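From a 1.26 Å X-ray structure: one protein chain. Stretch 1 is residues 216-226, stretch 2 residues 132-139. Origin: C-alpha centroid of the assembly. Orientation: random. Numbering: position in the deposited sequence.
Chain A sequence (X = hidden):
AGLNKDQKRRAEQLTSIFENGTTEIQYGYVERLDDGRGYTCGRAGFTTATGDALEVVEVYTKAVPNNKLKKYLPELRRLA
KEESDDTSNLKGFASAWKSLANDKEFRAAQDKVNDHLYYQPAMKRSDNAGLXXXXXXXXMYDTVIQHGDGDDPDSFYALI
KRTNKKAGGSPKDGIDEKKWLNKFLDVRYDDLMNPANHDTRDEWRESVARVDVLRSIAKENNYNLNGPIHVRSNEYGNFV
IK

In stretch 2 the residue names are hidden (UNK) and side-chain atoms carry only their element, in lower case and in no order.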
# COMPACT_ATOMS: atom_id res chain seq x y z
N SER A 216 -2.86 17.41 3.78
CA SER A 216 -2.30 18.69 3.35
C SER A 216 -2.55 18.95 1.88
O SER A 216 -2.71 20.11 1.48
CB SER A 216 -0.80 18.73 3.66
OG SER A 216 -0.58 18.81 5.07
N ILE A 217 -2.57 17.90 1.05
CA ILE A 217 -2.92 18.07 -0.35
C ILE A 217 -4.37 18.55 -0.48
O ILE A 217 -4.67 19.46 -1.26
CB ILE A 217 -2.68 16.76 -1.13
CG1 ILE A 217 -1.23 16.28 -0.98
CG2 ILE A 217 -3.08 16.93 -2.59
CD1 ILE A 217 -0.97 14.93 -1.59
N ALA A 218 -5.27 17.94 0.30
CA ALA A 218 -6.66 18.39 0.32
C ALA A 218 -6.76 19.85 0.76
O ALA A 218 -7.53 20.62 0.19
CB ALA A 218 -7.47 17.50 1.26
N LYS A 219 -5.96 20.24 1.75
CA LYS A 219 -6.03 21.60 2.28
C LYS A 219 -5.44 22.63 1.32
O LYS A 219 -5.74 23.83 1.44
CB LYS A 219 -5.37 21.66 3.66
CG LYS A 219 -6.15 20.91 4.74
CD LYS A 219 -5.39 20.91 6.07
CE LYS A 219 -6.15 20.22 7.19
NZ LYS A 219 -7.28 21.04 7.69
N GLU A 220 -4.62 22.20 0.35
CA GLU A 220 -4.21 23.05 -0.76
C GLU A 220 -5.26 23.10 -1.86
O GLU A 220 -5.07 23.82 -2.84
CB GLU A 220 -2.88 22.59 -1.34
CG GLU A 220 -1.72 22.80 -0.38
CD GLU A 220 -0.36 22.44 -0.96
OE1 GLU A 220 -0.26 22.06 -2.15
OE2 GLU A 220 0.61 22.53 -0.20
N ASN A 221 -6.36 22.35 -1.70
CA ASN A 221 -7.39 22.20 -2.72
C ASN A 221 -6.83 21.61 -4.01
O ASN A 221 -7.23 21.99 -5.11
CB ASN A 221 -8.18 23.49 -2.97
CG ASN A 221 -9.51 23.22 -3.65
OD1 ASN A 221 -10.12 22.17 -3.44
ND2 ASN A 221 -9.96 24.16 -4.46
N ASN A 222 -5.92 20.66 -3.88
CA ASN A 222 -5.31 20.00 -5.04
C ASN A 222 -5.93 18.62 -5.26
O ASN A 222 -5.24 17.59 -5.29
CB ASN A 222 -3.80 19.94 -4.86
CG ASN A 222 -3.07 19.45 -6.09
OD1 ASN A 222 -3.63 19.45 -7.20
ND2 ASN A 222 -1.81 19.04 -5.92
N TYR A 223 -7.26 18.59 -5.42
CA TYR A 223 -7.98 17.33 -5.54
C TYR A 223 -7.75 16.63 -6.88
O TYR A 223 -8.00 15.43 -6.98
CB TYR A 223 -9.47 17.52 -5.27
CG TYR A 223 -9.78 17.71 -3.80
CD1 TYR A 223 -9.70 18.97 -3.23
CD2 TYR A 223 -10.13 16.64 -2.99
CE1 TYR A 223 -9.98 19.16 -1.89
CE2 TYR A 223 -10.40 16.82 -1.65
CZ TYR A 223 -10.32 18.09 -1.11
OH TYR A 223 -10.59 18.32 0.22
N ASN A 224 -7.28 17.35 -7.89
CA ASN A 224 -6.90 16.72 -9.15
C ASN A 224 -5.49 16.16 -9.13
O ASN A 224 -5.05 15.58 -10.12
CB ASN A 224 -7.05 17.69 -10.32
CG ASN A 224 -7.20 16.98 -11.65
OD1 ASN A 224 -8.00 16.06 -11.79
ND2 ASN A 224 -6.43 17.40 -12.64
N LEU A 225 -4.77 16.33 -8.02
CA LEU A 225 -3.41 15.82 -7.88
C LEU A 225 -2.51 16.34 -9.00
O LEU A 225 -1.77 15.60 -9.64
CB LEU A 225 -3.38 14.28 -7.81
CG LEU A 225 -2.33 13.62 -6.91
CD1 LEU A 225 -2.45 14.06 -5.47
CD2 LEU A 225 -2.48 12.11 -7.02
N ASN A 226 -2.62 17.65 -9.25
CA ASN A 226 -1.73 18.33 -10.18
C ASN A 226 -0.34 18.47 -9.56
O ASN A 226 -0.17 18.44 -8.34
CB ASN A 226 -2.27 19.72 -10.49
CG ASN A 226 -3.59 19.70 -11.24
OD1 ASN A 226 -3.89 18.76 -11.97
ND2 ASN A 226 -4.37 20.75 -11.07
N UNK A 132 -14.88 10.73 -7.33
CA UNK A 132 -14.54 11.35 -8.60
C UNK A 132 -13.17 12.02 -8.62
O UNK A 132 -12.64 12.25 -9.70
c UNK A 132 -16.97 11.80 -9.27
c UNK A 132 -15.60 12.39 -8.99
c UNK A 132 -17.96 12.88 -9.68
c UNK A 132 -19.30 12.29 -10.11
n UNK A 132 -20.29 13.36 -10.42
N UNK A 133 -12.60 12.34 -7.46
CA UNK A 133 -11.36 13.11 -7.45
C UNK A 133 -10.14 12.20 -7.49
O UNK A 133 -10.13 11.10 -6.92
c UNK A 133 -12.47 14.98 -6.14
o UNK A 133 -11.10 13.29 -5.04
c UNK A 133 -11.26 14.05 -6.24
N UNK A 134 -9.10 12.69 -8.15
CA UNK A 134 -7.85 11.94 -8.18
C UNK A 134 -7.27 11.80 -6.78
O UNK A 134 -6.71 10.75 -6.44
c UNK A 134 -6.85 12.63 -9.11
N UNK A 135 -7.39 12.84 -5.94
CA UNK A 135 -6.83 12.74 -4.59
C UNK A 135 -7.53 11.64 -3.80
O UNK A 135 -6.87 10.83 -3.14
c UNK A 135 -6.63 15.37 -1.73
c UNK A 135 -5.02 13.52 -2.24
c UNK A 135 -6.91 14.08 -3.86
c UNK A 135 -6.46 14.02 -2.39
N UNK A 136 -8.86 11.57 -3.85
CA UNK A 136 -9.54 10.52 -3.11
C UNK A 136 -9.13 9.13 -3.61
O UNK A 136 -8.89 8.22 -2.80
c UNK A 136 -11.05 10.69 -3.18
N UNK A 137 -9.02 8.97 -4.93
CA UNK A 137 -8.57 7.69 -5.48
C UNK A 137 -7.14 7.37 -5.04
O UNK A 137 -6.82 6.22 -4.74
n UNK A 137 -13.32 8.51 -10.84
n UNK A 137 -11.14 8.94 -11.41
c UNK A 137 -12.02 8.45 -10.55
c UNK A 137 -8.69 7.70 -7.00
c UNK A 137 -10.23 7.78 -8.99
n UNK A 137 -11.62 7.89 -9.41
c UNK A 137 -10.13 7.67 -7.48
N UNK A 138 -6.27 8.39 -4.99
CA UNK A 138 -4.91 8.17 -4.52
C UNK A 138 -4.89 7.76 -3.05
O UNK A 138 -4.09 6.91 -2.65
c UNK A 138 -4.08 9.43 -4.73
N UNK A 139 -5.76 8.36 -2.24
CA UNK A 139 -5.86 7.95 -0.84
C UNK A 139 -6.30 6.49 -0.75
O UNK A 139 -5.77 5.72 0.06
c UNK A 139 -6.78 8.89 -0.05
c UNK A 139 -6.21 10.31 -0.01
c UNK A 139 -7.00 8.36 1.37
O HOH W 1 -9.75 14.83 -10.08

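Position 132 carries four carbons in a row ending in a nitrogen, an unbranched chain that touches nothing on stretch 1. This is lysine; extended through its last three torsions, Lys132 lies exposed, where a charged amine is readily hydrated.

At position 133 one carbon bears an oxygen and a second carbon. The first, CB, lies 3.6 Å from Tyr223 O, and the oxygen sits at the edge of the Tyr223 ring. That branching at CB identifies threonine, since valine would have two carbons there and serine would lack the methyl. Threonine suits the residue just before a helix: Thr133 OG1 accepts from the backbone N of position 136 at 3.1 Å, capping an amide that the first turn leaves without a helical partner.

Position 134 has a single side-chain carbon, CB, which points toward stretch 1, 3.6 Å from Asn224 O and 4.1 Å from Leu225 CB; it is alanine. The small methyl fits against both backbone and side chain. A water accepts from Ala134 N at 3.0 Å and donates to Asn224 OD1 at 2.7 Å, bridging the two stretches.

Position 135 shows four carbons forked at the second, with terminal carbons against Ile217, Ala218, Tyr223 and Leu225. This is leucine; isoleucine would fork at the first. With chi1 t and chi2 p, Leu135 CD1 and CD2 lie 3.9 and 4.0 Å from Ile217 CG2; CD1 is also 4.2 Å from Leu225 CD1, and CD2 is 3.8 Å from Ala218 CB and covers one face of the Tyr223 ring, 3.9 Å from Tyr223 CD2. A forked apolar end suits this buried pocket.

Position 136 again has one carbon, which does not touch stretch 1: alanine. A small apolar methyl suits Ala136's buried helical site.

At position 137 three carbons lead to a nitrogen and then a carbon carrying two more nitrogens; none of these atoms contacts stretch 1. The guanidinium marks arginine. Arg137 NH1 is hydrogen-bonded elsewhere in the structure, and NH2 to a residue flanking one of the stretches.

Position 138 has one carbon, CB, packed 3.9 Å from Leu225 CD2; it is alanine. Ala138 lies one helical turn beyond Ala134.

Position 139 has one carbon bearing two others, without contact to stretch 1: valine. An apolar branched side chain suits Val139's buried site.

The contact joins a helix start to the turn at Asn222–Leu225. Leu135 N donates to Tyr223 O (2.9 Å, 157°), so a free first-turn amide meets a turn carbonyl. Around this polar link, Leu135 fills the apolar pocket and Leu225 packs along Ala134 and Ala138; the whole contact buries 378 Å², both sides summed.

Stretch 2 132-139: KTALARAV
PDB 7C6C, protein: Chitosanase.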